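Local coordinates for CrmK (Actinoalloteichus sp. WH1-2216-6, PDB 5I1V), which is a flavoenzyme oxidase with covalently bound FAD that takes part in recycling shunt products during caerulomycin biosynthesis, at residues L182-H186 and N474-L478; R242-F247 and E301-V306; Y368-A374 and F403-A407. One frame throughout, in Å; residues are numbered along the deposited sequence.

The three contacts show how distant parts of one chain are brought together in a protein that holds its flavin covalently. Contact 1 joins two helices from sequence regions almost 290 residues apart, and the side chain of A185 lies about 11 Å from the FAD. Contacts 2 and 3 both close within that long span and belong to the eight-stranded antiparallel sheet and its helices. Contact 3 is the nearest to the cofactor, with the side chain of M405 about 6 Å away. It lies across the chain's centre from contact 1, their centres about 34 Å apart. Contact 2 is more peripheral; its centre is about 23 Å from that of contact 3.

Contact 1. Residues L182-H186 and N474-L478; sequences LWWAH and NYPRL
W184 reaches the N-terminal end of helix 475-485 and meets N474, R477 and L478 with the benzo half of its indole. W184 CZ3 lies 3.6 Å from CG of R477 and 3.8 Å from CD2 of L478; both carbons sit obliquely to the ring, and the leucine side chain runs across it at roughly a right angle. N474 comes to the ring edge instead, its CG 3.9 Å from W184 CH2, with the amide turned 73° from the indole plane. Keeping W184 CG anti to the backbone N (chi1 -176°) carries the ring off its own helix into this position. L478 serves two neighbours with one methyl group, since its CD2 also sits 3.9 Å from CA and 4.0 Å from CB of A185.

This is helix-to-helix packing without a hydrogen bond across it, apolar where W184, A185, L478 and the CG of R477 meet. The last turn of helix 180-185 rests on the start of a helix in the berberine-like C-terminal region, so a late part of the sequence folds back onto an earlier one. I481, one turn on, extends the patch against W184 and A185. The polar ends are tied elsewhere, with W184 NE1 bonded to A390 O, N474 ND2 to A393 O and R477 NH1 in a salt bridge with E480. With an alanine replacing W184, the stem of R477, the CD2 of L478 and the amide of N474 would probably face a gap, and A390 O would lose its indole donor.

Contact 2. Residues R242-F247 and E301-V306; sequences RLVSNF and ELNEGV
The chain leaving helix 291-303, with its type II turn from N303 to V306, is gripped by helix 237-253, chiefly through N246. One amide nitrogen serves two carbonyls: N246 ND2 donates to L302 O at 3.1 Å, nearly straight (176°) but from above the carbonyl plane, and to E304 O at 2.8 Å, in the carbonyl plane on a lone pair. The other end of the amide is held too, because R242 NE donates to N246 OD1 at 3.0 Å within the guanidinium plane, which helps fix the amide's rotation.

R242 is bent at chi2 (63°), which lays its guanidinium over the turn, one face towards E304 O and G305 CA. A water accepts from R242 NH2 and also lies within bonding distance of N246 OD1; a second lies between N246 O and E301 OE1, within bonding distance of both.

Beside these polar groups the two helices meet through apolar side chains on the large antiparallel sheet, L243 CD1 lying 4.2 Å from L302 CB; L243 and L302 both touch W230, and F247 and L302 both touch M280. L302 CD2 comes in at the edge of the F247 ring, 4.0 Å from CD1. From the turn, V306 CG2 packs on R242 CG (3.8 Å) and near L243. E301 OE2 forms a salt bridge with R253.

Contact 3. Residues Y368-A374 and F403-A407; sequences YHCPSAA and FYMVA
A374 and M405 are joined by two backbone hydrogen bonds as an antiparallel hydrogen-bonded pair: A374 N donates to M405 O at 3.0 Å, and M405 N returns a bond to A374 O at 3.0 Å. Both run nearly along the C=O axis of the acceptor, as expected where strand 374-379 starts to pair with strand 400-408. Each carbonyl takes a weaker CA-H...O contact besides, M405 O from A373 CA at 3.3 Å and A374 O from Y404 CA at 3.4 Å.

V406 CG1, placed anti to the carbonyl carbon (chi1 -74°), makes an apolar contact of 3.8 Å with A373 CB. Van der Waals contacts add to it: the same CG1 lies 3.5 Å from the hydroxyl oxygen OH of Y368, which reaches over from the loop, and at A407, S372 CB packs 3.9 Å from A407 CB.

C370 SG approaches A407 O, at 3.5 Å, without bonding. The amide N of A407, buried here, has no partner in the model. A type I turn from C370 to A373, closed by A373 N bonding to C370 O, curls the loop so that C370 and S372 both reach A407.

Helix 414-428 covers the V406 side: W420 stacks on the Y368 ring and touches A373 and V406, while H417 ND1 hydrogen-bonds with Y368 OH. M405 and F403 place the strand beside the FAD site, F403 near F123 and Y138. Along its other edge strand 400-408 pairs with strand 339-347, through backbone bonds of Y404 with K343 and V406 with K341, which leaves it flanked by 374-379 and 339-347 within the sheet.

Contact 1. Residues L182-H186 and N474-L478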
ATOM      1  N   LEU A 182     -33.979   1.661  -5.514  1.00 21.88           N
ATOM      2  CA  LEU A 182     -32.797   0.873  -5.179  1.00 20.47           C
ATOM      3  C   LEU A 182     -31.497   1.628  -5.454  1.00 19.92           C
ATOM      4  O   LEU A 182     -30.548   1.590  -4.636  1.00 18.72           O
ATOM      5  CB  LEU A 182     -32.791  -0.472  -5.924  1.00 21.49           C
ATOM      6  CG  LEU A 182     -31.820  -1.526  -5.448  1.00 21.11           C
ATOM      7  CD1 LEU A 182     -31.998  -1.751  -3.947  1.00 21.73           C
ATOM      8  CD2 LEU A 182     -32.022  -2.816  -6.235  1.00 22.72           C
ATOM      9  N   TRP A 183     -31.442   2.329  -6.585  1.00 19.53           N
ATOM     10  CA  TRP A 183     -30.275   3.151  -6.911  1.00 18.58           C
ATOM     11  C   TRP A 183     -30.124   4.223  -5.851  1.00 18.80           C
ATOM     12  O   TRP A 183     -29.030   4.438  -5.316  1.00 19.30           O
ATOM     13  CB  TRP A 183     -30.372   3.758  -8.311  1.00 18.88           C
ATOM     14  CG  TRP A 183     -29.364   4.849  -8.530  1.00 18.58           C
ATOM     15  CD1 TRP A 183     -28.098   4.717  -8.982  1.00 19.02           C
ATOM     16  CD2 TRP A 183     -29.552   6.225  -8.240  1.00 19.58           C
ATOM     17  NE1 TRP A 183     -27.479   5.921  -9.005  1.00 19.63           N
ATOM     18  CE2 TRP A 183     -28.349   6.874  -8.534  1.00 19.59           C
ATOM     19  CE3 TRP A 183     -30.632   6.968  -7.739  1.00 19.90           C
ATOM     20  CZ2 TRP A 183     -28.195   8.252  -8.426  1.00 20.84           C
ATOM     21  CZ3 TRP A 183     -30.475   8.309  -7.566  1.00 21.31           C
ATOM     22  CH2 TRP A 183     -29.264   8.957  -7.915  1.00 23.09           C
ATOM     23  N   TRP A 184     -31.228   4.872  -5.479  1.00 18.10           N
ATOM     24  CA  TRP A 184     -31.149   5.959  -4.534  1.00 18.13           C
ATOM     25  C   TRP A 184     -30.656   5.519  -3.164  1.00 18.99           C
ATOM     26  O   TRP A 184     -29.914   6.232  -2.510  1.00 17.67           O
ATOM     27  CB  TRP A 184     -32.513   6.638  -4.410  1.00 19.56           C
ATOM     28  CG  TRP A 184     -32.551   7.848  -3.515  1.00 19.92           C
ATOM     29  CD1 TRP A 184     -32.309   9.147  -3.889  1.00 21.06           C
ATOM     30  CD2 TRP A 184     -32.897   7.904  -2.127  1.00 21.01           C
ATOM     31  NE1 TRP A 184     -32.482   9.986  -2.833  1.00 20.27           N
ATOM     32  CE2 TRP A 184     -32.842   9.263  -1.735  1.00 20.32           C
ATOM     33  CE3 TRP A 184     -33.235   6.947  -1.178  1.00 20.74           C
ATOM     34  CZ2 TRP A 184     -33.138   9.687  -0.441  1.00 22.01           C
ATOM     35  CZ3 TRP A 184     -33.538   7.368   0.099  1.00 23.60           C
ATOM     36  CH2 TRP A 184     -33.480   8.739   0.460  1.00 21.18           C
ATOM     37  N   ALA A 185     -31.106   4.341  -2.741  1.00 18.56           N
ATOM     38  CA  ALA A 185     -30.659   3.753  -1.486  1.00 18.57           C
ATOM     39  C   ALA A 185     -29.146   3.539  -1.417  1.00 18.05           C
ATOM     40  O   ALA A 185     -28.553   3.629  -0.374  1.00 18.91           O
ATOM     41  CB  ALA A 185     -31.361   2.457  -1.239  1.00 18.44           C
ATOM     42  N   HIS A 186     -28.546   3.284  -2.555  1.00 17.93           N
ATOM     43  CA  HIS A 186     -27.090   3.152  -2.651  1.00 18.58           C
ATOM     44  C   HIS A 186     -26.324   4.449  -2.800  1.00 18.34           C
ATOM     45  O   HIS A 186     -25.125   4.426  -3.092  1.00 18.97           O
ATOM     46  CB  HIS A 186     -26.764   2.196  -3.775  1.00 19.34           C
ATOM     47  CG  HIS A 186     -27.109   0.782  -3.446  1.00 21.30           C
ATOM     48  ND1 HIS A 186     -28.378   0.263  -3.592  1.00 21.61           N
ATOM     49  CD2 HIS A 186     -26.355  -0.212  -2.930  1.00 22.78           C
ATOM     50  CE1 HIS A 186     -28.385  -0.991  -3.177  1.00 22.57           C
ATOM     51  NE2 HIS A 186     -27.173  -1.293  -2.754  1.00 23.80           N
ATOM     52  N   ASN A 474     -33.730  10.993   6.166  1.00 26.77           N
ATOM     53  CA  ASN A 474     -33.902   9.990   5.134  1.00 26.15           C
ATOM     54  C   ASN A 474     -34.189   8.567   5.650  1.00 23.89           C
ATOM     55  O   ASN A 474     -34.436   7.691   4.859  1.00 24.24           O
ATOM     56  CB  ASN A 474     -32.621   9.984   4.261  1.00 27.46           C
ATOM     57  CG  ASN A 474     -32.573  11.204   3.345  1.00 28.79           C
ATOM     58  OD1 ASN A 474     -33.611  11.819   3.114  1.00 34.12           O
ATOM     59  ND2 ASN A 474     -31.410  11.569   2.873  1.00 30.85           N
ATOM     60  N   TYR A 475     -34.123   8.333   6.955  1.00 23.01           N
ATOM     61  CA  TYR A 475     -34.305   6.976   7.449  1.00 22.64           C
ATOM     62  C   TYR A 475     -35.648   6.312   7.071  1.00 23.55           C
ATOM     63  O   TYR A 475     -35.668   5.177   6.613  1.00 25.66           O
ATOM     64  CB  TYR A 475     -33.942   6.885   8.922  1.00 22.67           C
ATOM     65  CG  TYR A 475     -33.905   5.461   9.476  1.00 23.93           C
ATOM     66  CD1 TYR A 475     -32.881   4.549   9.120  1.00 22.61           C
ATOM     67  CD2 TYR A 475     -34.844   5.039  10.393  1.00 24.68           C
ATOM     68  CE1 TYR A 475     -32.871   3.267   9.645  1.00 23.36           C
ATOM     69  CE2 TYR A 475     -34.818   3.779  10.922  1.00 24.37           C
ATOM     70  CZ  TYR A 475     -33.832   2.882  10.518  1.00 22.87           C
ATOM     71  OH  TYR A 475     -33.828   1.619  11.057  1.00 24.42           O
ATOM     72  N   PRO A 476     -36.792   6.996   7.246  1.00 23.15           N
ATOM     73  CA  PRO A 476     -38.011   6.290   6.852  1.00 22.20           C
ATOM     74  C   PRO A 476     -38.136   5.927   5.361  1.00 20.86           C
ATOM     75  O   PRO A 476     -38.703   4.920   5.035  1.00 20.13           O
ATOM     76  CB  PRO A 476     -39.135   7.273   7.302  1.00 23.08           C
ATOM     77  CG  PRO A 476     -38.526   7.955   8.477  1.00 22.96           C
ATOM     78  CD  PRO A 476     -37.064   8.121   8.132  1.00 23.77           C
ATOM     79  N   ARG A 477     -37.616   6.729   4.461  1.00 21.02           N
ATOM     80  CA  ARG A 477     -37.634   6.364   3.059  1.00 21.83           C
ATOM     81  C   ARG A 477     -36.729   5.134   2.817  1.00 20.76           C
ATOM     82  O   ARG A 477     -37.109   4.209   2.083  1.00 19.53           O
ATOM     83  CB  ARG A 477     -37.175   7.532   2.179  1.00 21.84           C
ATOM     84  CG  ARG A 477     -37.063   7.210   0.698  1.00 22.47           C
ATOM     85  CD  ARG A 477     -38.326   6.688   0.071  1.00 23.69           C
ATOM     86  NE  ARG A 477     -38.162   6.703  -1.366  1.00 26.02           N
ATOM     87  CZ  ARG A 477     -38.659   5.827  -2.223  1.00 26.68           C
ATOM     88  NH1 ARG A 477     -39.402   4.842  -1.837  1.00 28.86           N
ATOM     89  NH2 ARG A 477     -38.398   5.962  -3.505  1.00 31.87           N
ATOM     90  N   LEU A 478     -35.572   5.125   3.456  1.00 20.71           N
ATOM     91  CA  LEU A 478     -34.692   3.951   3.378  1.00 21.31           C
ATOM     92  C   LEU A 478     -35.375   2.687   3.956  1.00 21.71           C
ATOM     93  O   LEU A 478     -35.239   1.605   3.406  1.00 21.66           O
ATOM     94  CB  LEU A 478     -33.374   4.190   4.093  1.00 20.05           C
ATOM     95  CG  LEU A 478     -32.462   5.204   3.423  1.00 20.96           C
ATOM     96  CD1 LEU A 478     -31.377   5.597   4.413  1.00 20.60           C
ATOM     97  CD2 LEU A 478     -31.844   4.623   2.147  1.00 21.76           C
TER

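Contact 2. Residues R242-F247 and E301-V306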
ATOM      1  N   ARG A 242      -6.887  28.425  20.862  1.00 30.13           N
ATOM      2  CA  ARG A 242      -6.831  29.460  19.841  1.00 30.87           C
ATOM      3  C   ARG A 242      -6.540  28.903  18.426  1.00 30.31           C
ATOM      4  O   ARG A 242      -7.219  29.221  17.447  1.00 32.11           O
ATOM      5  CB  ARG A 242      -5.778  30.481  20.205  1.00 30.49           C
ATOM      6  CG  ARG A 242      -5.703  31.602  19.189  1.00 32.16           C
ATOM      7  CD  ARG A 242      -6.984  32.391  19.129  1.00 32.54           C
ATOM      8  NE  ARG A 242      -6.902  33.412  18.092  1.00 37.94           N
ATOM      9  CZ  ARG A 242      -6.467  34.659  18.280  1.00 38.63           C
ATOM     10  NH1 ARG A 242      -6.049  35.065  19.479  1.00 40.16           N
ATOM     11  NH2 ARG A 242      -6.440  35.501  17.261  1.00 36.90           N
ATOM     12  N   LEU A 243      -5.530  28.059  18.351  1.00 32.16           N
ATOM     13  CA  LEU A 243      -5.170  27.377  17.102  1.00 30.58           C
ATOM     14  C   LEU A 243      -6.328  26.633  16.421  1.00 28.19           C
ATOM     15  O   LEU A 243      -6.603  26.842  15.255  1.00 28.99           O
ATOM     16  CB  LEU A 243      -4.046  26.386  17.356  1.00 32.03           C
ATOM     17  CG  LEU A 243      -3.688  25.550  16.127  1.00 31.43           C
ATOM     18  CD1 LEU A 243      -3.222  26.465  15.009  1.00 31.81           C
ATOM     19  CD2 LEU A 243      -2.645  24.514  16.481  1.00 31.48           C
ATOM     20  N   VAL A 244      -6.992  25.756  17.148  1.00 29.54           N
ATOM     21  CA  VAL A 244      -8.156  25.071  16.598  1.00 30.39           C
ATOM     22  C   VAL A 244      -9.270  26.073  16.251  1.00 30.31           C
ATOM     23  O   VAL A 244      -9.947  25.912  15.230  1.00 27.87           O
ATOM     24  CB  VAL A 244      -8.707  24.011  17.572  1.00 29.42           C
ATOM     25  CG1 VAL A 244     -10.032  23.459  17.052  1.00 30.16           C
ATOM     26  CG2 VAL A 244      -7.695  22.913  17.775  1.00 28.03           C
ATOM     27  N   SER A 245      -9.519  27.055  17.119  1.00 28.80           N
ATOM     28  CA  SER A 245     -10.512  28.112  16.814  1.00 28.62           C
ATOM     29  C   SER A 245     -10.158  28.811  15.511  1.00 27.88           C
ATOM     30  O   SER A 245     -11.017  29.049  14.674  1.00 28.08           O
ATOM     31  CB  SER A 245     -10.606  29.158  17.943  1.00 30.11           C
ATOM     32  OG  SER A 245     -11.071  28.530  19.109  1.00 31.12           O
ATOM     33  N   ASN A 246      -8.891  29.169  15.341  1.00 29.52           N
ATOM     34  CA  ASN A 246      -8.455  29.804  14.086  1.00 27.16           C
ATOM     35  C   ASN A 246      -8.743  28.962  12.862  1.00 27.27           C
ATOM     36  O   ASN A 246      -9.156  29.493  11.840  1.00 24.73           O
ATOM     37  CB  ASN A 246      -6.980  30.145  14.097  1.00 25.38           C
ATOM     38  CG  ASN A 246      -6.662  31.278  15.058  1.00 26.79           C
ATOM     39  OD1 ASN A 246      -7.568  31.954  15.539  1.00 28.88           O
ATOM     40  ND2 ASN A 246      -5.396  31.486  15.322  1.00 24.81           N
ATOM     41  N   PHE A 247      -8.450  27.663  12.978  1.00 28.94           N
ATOM     42  CA  PHE A 247      -8.713  26.695  11.898  1.00 27.83           C
ATOM     43  C   PHE A 247     -10.196  26.657  11.568  1.00 26.74           C
ATOM     44  O   PHE A 247     -10.585  26.831  10.433  1.00 27.16           O
ATOM     45  CB  PHE A 247      -8.252  25.306  12.327  1.00 28.23           C
ATOM     46  CG  PHE A 247      -8.375  24.267  11.235  1.00 26.92           C
ATOM     47  CD1 PHE A 247      -7.391  24.145  10.277  1.00 27.64           C
ATOM     48  CD2 PHE A 247      -9.460  23.417  11.177  1.00 29.25           C
ATOM     49  CE1 PHE A 247      -7.487  23.188   9.260  1.00 29.36           C
ATOM     50  CE2 PHE A 247      -9.580  22.464  10.154  1.00 26.21           C
ATOM     51  CZ  PHE A 247      -8.580  22.339   9.212  1.00 26.48           C
ATOM     52  N   GLU A 301      -3.044  32.873   9.139  1.00 34.94           N
ATOM     53  CA  GLU A 301      -4.225  32.990  10.009  1.00 38.79           C
ATOM     54  C   GLU A 301      -4.215  31.963  11.130  1.00 37.73           C
ATOM     55  O   GLU A 301      -4.609  32.258  12.267  1.00 36.84           O
ATOM     56  CB  GLU A 301      -5.540  32.828   9.258  1.00 43.21           C
ATOM     57  CG  GLU A 301      -5.932  34.011   8.395  1.00 48.70           C
ATOM     58  CD  GLU A 301      -7.433  34.275   8.353  1.00 53.32           C
ATOM     59  OE1 GLU A 301      -8.206  33.787   9.223  1.00 54.63           O
ATOM     60  OE2 GLU A 301      -7.850  35.003   7.427  1.00 62.29           O
ATOM     61  N   LEU A 302      -3.777  30.745  10.822  1.00 37.46           N
ATOM     62  CA  LEU A 302      -3.693  29.720  11.855  1.00 37.47           C
ATOM     63  C   LEU A 302      -2.873  30.147  13.022  1.00 35.60           C
ATOM     64  O   LEU A 302      -3.169  29.764  14.148  1.00 39.56           O
ATOM     65  CB  LEU A 302      -3.049  28.444  11.326  1.00 37.11           C
ATOM     66  CG  LEU A 302      -3.911  27.599  10.407  1.00 36.90           C
ATOM     67  CD1 LEU A 302      -3.242  26.236  10.263  1.00 37.79           C
ATOM     68  CD2 LEU A 302      -5.309  27.447  10.947  1.00 37.78           C
ATOM     69  N   ASN A 303      -1.806  30.882  12.747  1.00 38.38           N
ATOM     70  CA  ASN A 303      -0.881  31.321  13.785  1.00 41.26           C
ATOM     71  C   ASN A 303      -1.258  32.557  14.570  1.00 40.72           C
ATOM     72  O   ASN A 303      -0.571  32.886  15.530  1.00 37.51           O
ATOM     73  CB  ASN A 303       0.457  31.658  13.172  1.00 43.39           C
ATOM     74  CG  ASN A 303       1.110  30.471  12.547  1.00 47.23           C
ATOM     75  OD1 ASN A 303       0.971  29.336  13.034  1.00 50.23           O
ATOM     76  ND2 ASN A 303       1.859  30.723  11.472  1.00 46.29           N
ATOM     77  N   GLU A 304      -2.274  33.297  14.178  1.00 40.78           N
ATOM     78  CA  GLU A 304      -2.444  34.559  14.859  1.00 40.45           C
ATOM     79  C   GLU A 304      -2.967  34.344  16.305  1.00 39.09           C
ATOM     80  O   GLU A 304      -3.901  33.579  16.547  1.00 32.10           O
ATOM     81  CB  GLU A 304      -3.161  35.624  13.998  1.00 49.25           C
ATOM     82  CG  GLU A 304      -4.596  35.408  13.569  1.00 53.00           C
ATOM     83  CD  GLU A 304      -4.975  36.186  12.282  1.00 62.14           C
ATOM     84  OE1 GLU A 304      -4.072  36.659  11.548  1.00 65.33           O
ATOM     85  OE2 GLU A 304      -6.187  36.323  11.976  1.00 62.22           O
ATOM     86  N   GLY A 305      -2.258  34.944  17.271  1.00 36.59           N
ATOM     87  CA  GLY A 305      -2.558  34.770  18.696  1.00 35.44           C
ATOM     88  C   GLY A 305      -2.042  33.483  19.327  1.00 35.90           C
ATOM     89  O   GLY A 305      -2.388  33.179  20.459  1.00 36.23           O
ATOM     90  N   VAL A 306      -1.214  32.727  18.599  1.00 33.32           N
ATOM     91  CA  VAL A 306      -0.782  31.390  19.013  1.00 33.63           C
ATOM     92  C   VAL A 306       0.718  31.467  19.262  1.00 33.93           C
ATOM     93  O   VAL A 306       1.471  31.808  18.358  1.00 33.51           O
ATOM     94  CB  VAL A 306      -1.065  30.356  17.873  1.00 33.91           C
ATOM     95  CG1 VAL A 306      -0.477  28.982  18.190  1.00 33.21           C
ATOM     96  CG2 VAL A 306      -2.554  30.261  17.630  1.00 31.85           C
TER
HETATM   97  O   HOH W   1      -7.397  35.071  14.807  1.00 40.33           O
HETATM   98  O   HOH W   2      -9.090  32.318  11.451  1.00 40.94           O

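Contact 3. Residues Y368-A374 and F403-A407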
ATOM      1  N   TYR A 368      -2.548   8.683  30.355  1.00 45.70           N
ATOM      2  CA  TYR A 368      -2.906   7.882  29.181  1.00 44.12           C
ATOM      3  C   TYR A 368      -1.709   7.903  28.252  1.00 42.49           C
ATOM      4  O   TYR A 368      -0.963   8.869  28.216  1.00 43.04           O
ATOM      5  CB  TYR A 368      -4.138   8.482  28.508  1.00 42.32           C
ATOM      6  CG  TYR A 368      -4.593   7.751  27.254  1.00 42.89           C
ATOM      7  CD1 TYR A 368      -5.165   6.488  27.334  1.00 41.23           C
ATOM      8  CD2 TYR A 368      -4.470   8.341  26.000  1.00 41.08           C
ATOM      9  CE1 TYR A 368      -5.580   5.814  26.186  1.00 40.80           C
ATOM     10  CE2 TYR A 368      -4.882   7.682  24.851  1.00 40.16           C
ATOM     11  CZ  TYR A 368      -5.447   6.417  24.944  1.00 39.55           C
ATOM     12  OH  TYR A 368      -5.880   5.726  23.805  1.00 38.14           O
ATOM     13  N   HIS A 369      -1.496   6.829  27.512  1.00 43.82           N
ATOM     14  CA  HIS A 369      -0.425   6.830  26.524  1.00 44.81           C
ATOM     15  C   HIS A 369      -0.910   6.101  25.264  1.00 43.53           C
ATOM     16  O   HIS A 369      -1.345   4.951  25.308  1.00 38.33           O
ATOM     17  CB  HIS A 369       0.858   6.211  27.082  1.00 48.82           C
ATOM     18  CG  HIS A 369       1.945   6.044  26.057  1.00 53.50           C
ATOM     19  ND1 HIS A 369       1.934   5.027  25.123  1.00 56.84           N
ATOM     20  CD2 HIS A 369       3.068   6.763  25.815  1.00 55.12           C
ATOM     21  CE1 HIS A 369       3.002   5.128  24.351  1.00 57.61           C
ATOM     22  NE2 HIS A 369       3.703   6.177  24.746  1.00 57.80           N
ATOM     23  N   CYS A 370      -0.883   6.807  24.147  1.00 39.13           N
ATOM     24  CA  CYS A 370      -1.200   6.189  22.883  1.00 37.33           C
ATOM     25  C   CYS A 370      -0.955   7.217  21.801  1.00 33.80           C
ATOM     26  O   CYS A 370      -1.766   8.126  21.588  1.00 32.59           O
ATOM     27  CB  CYS A 370      -2.633   5.668  22.885  1.00 35.75           C
ATOM     28  SG  CYS A 370      -3.187   4.958  21.317  1.00 41.58           S
ATOM     29  N   PRO A 371       0.200   7.114  21.148  1.00 34.27           N
ATOM     30  CA  PRO A 371       0.566   8.096  20.149  1.00 33.43           C
ATOM     31  C   PRO A 371      -0.351   8.022  18.914  1.00 35.38           C
ATOM     32  O   PRO A 371      -0.375   8.971  18.134  1.00 30.23           O
ATOM     33  CB  PRO A 371       2.003   7.712  19.762  1.00 36.48           C
ATOM     34  CG  PRO A 371       2.456   6.738  20.771  1.00 35.63           C
ATOM     35  CD  PRO A 371       1.230   6.081  21.321  1.00 36.09           C
ATOM     36  N   SER A 372      -1.082   6.915  18.733  1.00 34.97           N
ATOM     37  CA  SER A 372      -2.130   6.882  17.688  1.00 38.29           C
ATOM     38  C   SER A 372      -3.460   7.532  18.027  1.00 35.96           C
ATOM     39  O   SER A 372      -4.282   7.705  17.138  1.00 43.16           O
ATOM     40  CB  SER A 372      -2.400   5.467  17.250  1.00 37.74           C
ATOM     41  OG  SER A 372      -1.172   4.917  16.908  1.00 36.94           O
ATOM     42  N   ALA A 373      -3.693   7.910  19.276  1.00 31.55           N
ATOM     43  CA  ALA A 373      -4.943   8.532  19.625  1.00 28.79           C
ATOM     44  C   ALA A 373      -5.012   9.962  19.101  1.00 28.17           C
ATOM     45  O   ALA A 373      -4.074  10.737  19.266  1.00 27.32           O
ATOM     46  CB  ALA A 373      -5.145   8.507  21.130  1.00 31.83           C
ATOM     47  N   ALA A 374      -6.137  10.311  18.485  1.00 26.89           N
ATOM     48  CA  ALA A 374      -6.307  11.620  17.847  1.00 26.40           C
ATOM     49  C   ALA A 374      -7.762  11.967  17.600  1.00 27.29           C
ATOM     50  O   ALA A 374      -8.626  11.087  17.492  1.00 27.61           O
ATOM     51  CB  ALA A 374      -5.542  11.695  16.559  1.00 25.33           C
ATOM     52  N   PHE A 403     -13.382  13.380  13.143  1.00 26.48           N
ATOM     53  CA  PHE A 403     -13.106  11.972  13.200  1.00 27.66           C
ATOM     54  C   PHE A 403     -12.264  11.780  14.473  1.00 26.12           C
ATOM     55  O   PHE A 403     -11.448  12.642  14.804  1.00 28.42           O
ATOM     56  CB  PHE A 403     -12.317  11.639  11.931  1.00 28.97           C
ATOM     57  CG  PHE A 403     -11.846  10.226  11.849  1.00 31.68           C
ATOM     58  CD1 PHE A 403     -12.762   9.187  11.736  1.00 36.02           C
ATOM     59  CD2 PHE A 403     -10.504   9.928  11.857  1.00 34.86           C
ATOM     60  CE1 PHE A 403     -12.327   7.868  11.655  1.00 38.67           C
ATOM     61  CE2 PHE A 403     -10.062   8.616  11.768  1.00 40.07           C
ATOM     62  CZ  PHE A 403     -10.977   7.583  11.667  1.00 36.99           C
ATOM     63  N   TYR A 404     -12.502  10.680  15.189  1.00 23.18           N
ATOM     64  CA  TYR A 404     -11.805  10.312  16.408  1.00 23.40           C
ATOM     65  C   TYR A 404     -11.305   8.892  16.202  1.00 24.39           C
ATOM     66  O   TYR A 404     -12.056   8.057  15.657  1.00 24.24           O
ATOM     67  CB  TYR A 404     -12.744  10.274  17.593  1.00 24.46           C
ATOM     68  CG  TYR A 404     -13.430  11.564  17.892  1.00 24.97           C
ATOM     69  CD1 TYR A 404     -14.356  12.127  17.018  1.00 26.06           C
ATOM     70  CD2 TYR A 404     -13.178  12.235  19.089  1.00 28.99           C
ATOM     71  CE1 TYR A 404     -15.005  13.318  17.329  1.00 25.90           C
ATOM     72  CE2 TYR A 404     -13.802  13.431  19.379  1.00 27.97           C
ATOM     73  CZ  TYR A 404     -14.700  13.974  18.515  1.00 29.21           C
ATOM     74  OH  TYR A 404     -15.331  15.147  18.894  1.00 31.69           O
ATOM     75  N   MET A 405     -10.059   8.628  16.567  1.00 24.65           N
ATOM     76  CA  MET A 405      -9.512   7.294  16.441  1.00 28.34           C
ATOM     77  C   MET A 405      -8.488   6.966  17.550  1.00 27.69           C
ATOM     78  O   MET A 405      -7.793   7.861  18.052  1.00 24.56           O
ATOM     79  CB  MET A 405      -9.004   7.084  15.008  1.00 35.89           C
ATOM     80  CG  MET A 405      -7.520   6.885  14.748  1.00 48.68           C
ATOM     81  SD  MET A 405      -7.074   5.221  14.091  1.00 67.61           S
ATOM     82  CE  MET A 405      -8.426   4.761  13.002  1.00 54.30           C
ATOM     83  N   VAL A 406      -8.487   5.694  17.962  1.00 24.99           N
ATOM     84  CA  VAL A 406      -7.464   5.106  18.833  1.00 27.21           C
ATOM     85  C   VAL A 406      -7.124   3.801  18.155  1.00 25.45           C
ATOM     86  O   VAL A 406      -8.039   3.109  17.628  1.00 24.35           O
ATOM     87  CB  VAL A 406      -7.923   4.820  20.285  1.00 29.47           C
ATOM     88  CG1 VAL A 406      -8.040   6.088  21.078  1.00 35.89           C
ATOM     89  CG2 VAL A 406      -9.260   4.142  20.333  1.00 30.95           C
ATOM     90  N   ALA A 407      -5.825   3.555  18.021  1.00 26.77           N
ATOM     91  CA  ALA A 407      -5.285   2.312  17.437  1.00 25.35           C
ATOM     92  C   ALA A 407      -4.252   1.715  18.386  1.00 28.40           C
ATOM     93  O   ALA A 407      -3.430   2.430  18.962  1.00 27.88           O
ATOM     94  CB  ALA A 407      -4.687   2.570  16.103  1.00 25.90           C
TER